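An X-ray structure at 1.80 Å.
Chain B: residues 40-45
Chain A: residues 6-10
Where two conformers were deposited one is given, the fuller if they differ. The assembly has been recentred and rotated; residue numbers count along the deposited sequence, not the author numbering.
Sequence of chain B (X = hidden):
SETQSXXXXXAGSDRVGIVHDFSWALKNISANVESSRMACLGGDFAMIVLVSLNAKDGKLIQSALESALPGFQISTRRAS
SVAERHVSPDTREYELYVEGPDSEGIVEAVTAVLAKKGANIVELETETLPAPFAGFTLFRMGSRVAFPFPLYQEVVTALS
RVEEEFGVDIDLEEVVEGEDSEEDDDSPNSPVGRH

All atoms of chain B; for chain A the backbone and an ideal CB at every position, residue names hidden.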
# COMPACT_ATOMS: atom_id res chain seq x y z
N CYS B 40 2.92 4.22 2.11
CA CYS B 40 3.56 5.44 2.55
C CYS B 40 4.88 5.02 3.14
O CYS B 40 4.92 4.14 4.00
CB CYS B 40 2.69 6.10 3.60
SG CYS B 40 3.38 7.57 4.27
N LEU B 41 5.97 5.62 2.64
CA LEU B 41 7.31 5.20 3.10
C LEU B 41 8.37 6.15 2.61
O LEU B 41 8.31 6.60 1.46
CB LEU B 41 7.61 3.77 2.59
CG LEU B 41 8.88 3.09 3.08
CD1 LEU B 41 8.81 2.89 4.61
CD2 LEU B 41 9.10 1.76 2.32
N GLY B 42 9.31 6.47 3.49
CA GLY B 42 10.49 7.27 3.12
C GLY B 42 10.20 8.66 2.61
O GLY B 42 11.07 9.26 1.95
N GLY B 43 9.00 9.17 2.91
CA GLY B 43 8.52 10.47 2.42
C GLY B 43 7.79 10.45 1.08
O GLY B 43 7.46 11.52 0.55
N ASP B 44 7.57 9.26 0.50
CA ASP B 44 6.76 9.09 -0.71
C ASP B 44 5.38 8.55 -0.32
O ASP B 44 5.24 7.89 0.72
CB ASP B 44 7.39 8.07 -1.69
CG ASP B 44 8.44 8.69 -2.63
OD1 ASP B 44 8.84 9.86 -2.44
OD2 ASP B 44 8.87 7.96 -3.56
N PHE B 45 4.40 8.83 -1.17
CA PHE B 45 2.99 8.49 -0.95
C PHE B 45 2.52 7.77 -2.21
O PHE B 45 2.85 8.19 -3.34
CB PHE B 45 2.17 9.79 -0.75
CG PHE B 45 0.68 9.60 -0.73
CD1 PHE B 45 -0.00 9.44 0.48
CD2 PHE B 45 -0.06 9.53 -1.93
CE1 PHE B 45 -1.40 9.25 0.48
CE2 PHE B 45 -1.43 9.33 -1.92
CZ PHE B 45 -2.10 9.20 -0.72
N UNK A 6 17.89 5.33 -0.87
CA UNK A 6 17.09 5.96 -1.92
C UNK A 6 15.64 5.53 -1.74
O UNK A 6 15.37 4.43 -1.23
CB UNK A 6 17.60 5.59 -3.31
N UNK A 7 14.71 6.40 -2.12
CA UNK A 7 13.28 6.09 -2.09
C UNK A 7 12.83 5.94 -3.53
O UNK A 7 13.05 6.83 -4.37
CB UNK A 7 12.47 7.17 -1.36
N UNK A 8 12.23 4.79 -3.81
CA UNK A 8 11.78 4.42 -5.14
C UNK A 8 10.27 4.21 -5.10
O UNK A 8 9.76 3.53 -4.20
CB UNK A 8 12.50 3.16 -5.64
N UNK A 9 9.56 4.81 -6.06
CA UNK A 9 8.13 4.59 -6.26
C UNK A 9 7.91 3.95 -7.62
O UNK A 9 8.52 4.37 -8.61
CB UNK A 9 7.35 5.90 -6.15
N UNK A 10 7.03 2.95 -7.66
CA UNK A 10 6.71 2.23 -8.90
C UNK A 10 5.19 2.17 -8.98
O UNK A 10 4.52 1.79 -8.00
CB UNK A 10 7.33 0.83 -8.93

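Chain B presents a tight hairpin to the strand of chain A. Leu41(B) to Asp44(B) form a type I' turn, closed by two backbone hydrogen bonds: Asp44(B) N to Leu41(B) O at 2.9 Å and Leu41(B) N to Asp44(B) O at 3.1 Å. Positive phi angles of 61° and 88° at Gly42(B) and Gly43(B) carry the chain around the corner. The stretch offers chain A the carboxylate of Asp44(B), whose CA-to-CB bond points toward chain A, together with the carbonyl oxygens of Leu41(B) and Gly42(B).

Position 6 has extended backbone angles (-130/149), and its ideal CB finds nothing of the chain B stretch within 5.5 Å. This stretch sets no preference here. The residue is Phe6(A), with chi1 m, and its side chain is out of reach of the stretch.

Position 7 points toward the turn. Its ideal CB lies 4.2 Å from Gly42(B) O, 4.3 Å from Asp44(B) OD2 and 5.1 Å from Leu41(B) O. Three oxygens ahead would suit a donor such as serine or threonine, but the distances also leave room for a compact aliphatic side chain, and the extended backbone (-109/125) is congenial to beta-branching. The residue is Val7(A), chi1 t. Its CG2 packs 3.3 Å from Gly42(B) O, while CG1 lies 3.7 Å from Leu41(B) O and 3.5 Å from Asp44(B) OD2. These are van der Waals contacts. The absence of a side chain at Gly42(B) matters to this fit: an ideal CB there would sit only 3.0 Å from CG2 of Val7(A). The backbone contributes too, since a water donates to both Val7(A) O (2.9 Å) and Asp44(B) OD2 (2.8 Å).

Position 8 turns its CB away, so many residues that tolerate a strand would serve. It is Val8(A), chi1 t, whose side chain makes no contact with the stretch.

Position 9 again faces chain B, with its ideal CB 3.6 Å from Asp44(B) OD2. So close an acceptor favours a short donor; serine or threonine could reach it, whereas an acidic group would bring like charges together. The residue is Ser9(A), and chi1 of -76° (m) places OG 2.6 Å from Asp44(B) OD2, to which it donates a short hydrogen bond. A second water donates to Ser9(A) OG at 2.5 Å and to Phe45(B) O at 2.7 Å, extending the link along the hairpin.

At position 10, nothing of the chain B stretch lies within 5.5 Å of the ideal CB. Its extended backbone suits beta-branched residues among others; Val10(A), chi1 t, is out of reach of the stretch.

Chain A 6-10: FVVSV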
# COMPACT_ATOMS: atom_id res chain seq x y z
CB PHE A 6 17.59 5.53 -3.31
CG PHE A 6 19.01 5.93 -3.59
CD1 PHE A 6 19.30 7.16 -4.15
CD2 PHE A 6 20.07 5.08 -3.22
CE1 PHE A 6 20.64 7.54 -4.38
CE2 PHE A 6 21.40 5.46 -3.44
CZ PHE A 6 21.68 6.68 -4.03
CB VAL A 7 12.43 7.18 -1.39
CG1 VAL A 7 11.03 6.65 -1.10
CG2 VAL A 7 13.12 7.62 -0.09
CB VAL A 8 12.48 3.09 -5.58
CG1 VAL A 8 11.93 2.59 -6.92
CG2 VAL A 8 13.99 3.28 -5.65
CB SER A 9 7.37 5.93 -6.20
OG SER A 9 7.25 6.39 -4.86
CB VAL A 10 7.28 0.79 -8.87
CG1 VAL A 10 6.88 -0.02 -10.15
CG2 VAL A 10 8.79 0.78 -8.66
O HOH W 1 10.87 8.44 -5.42
O HOH W 2 5.18 7.83 -4.57
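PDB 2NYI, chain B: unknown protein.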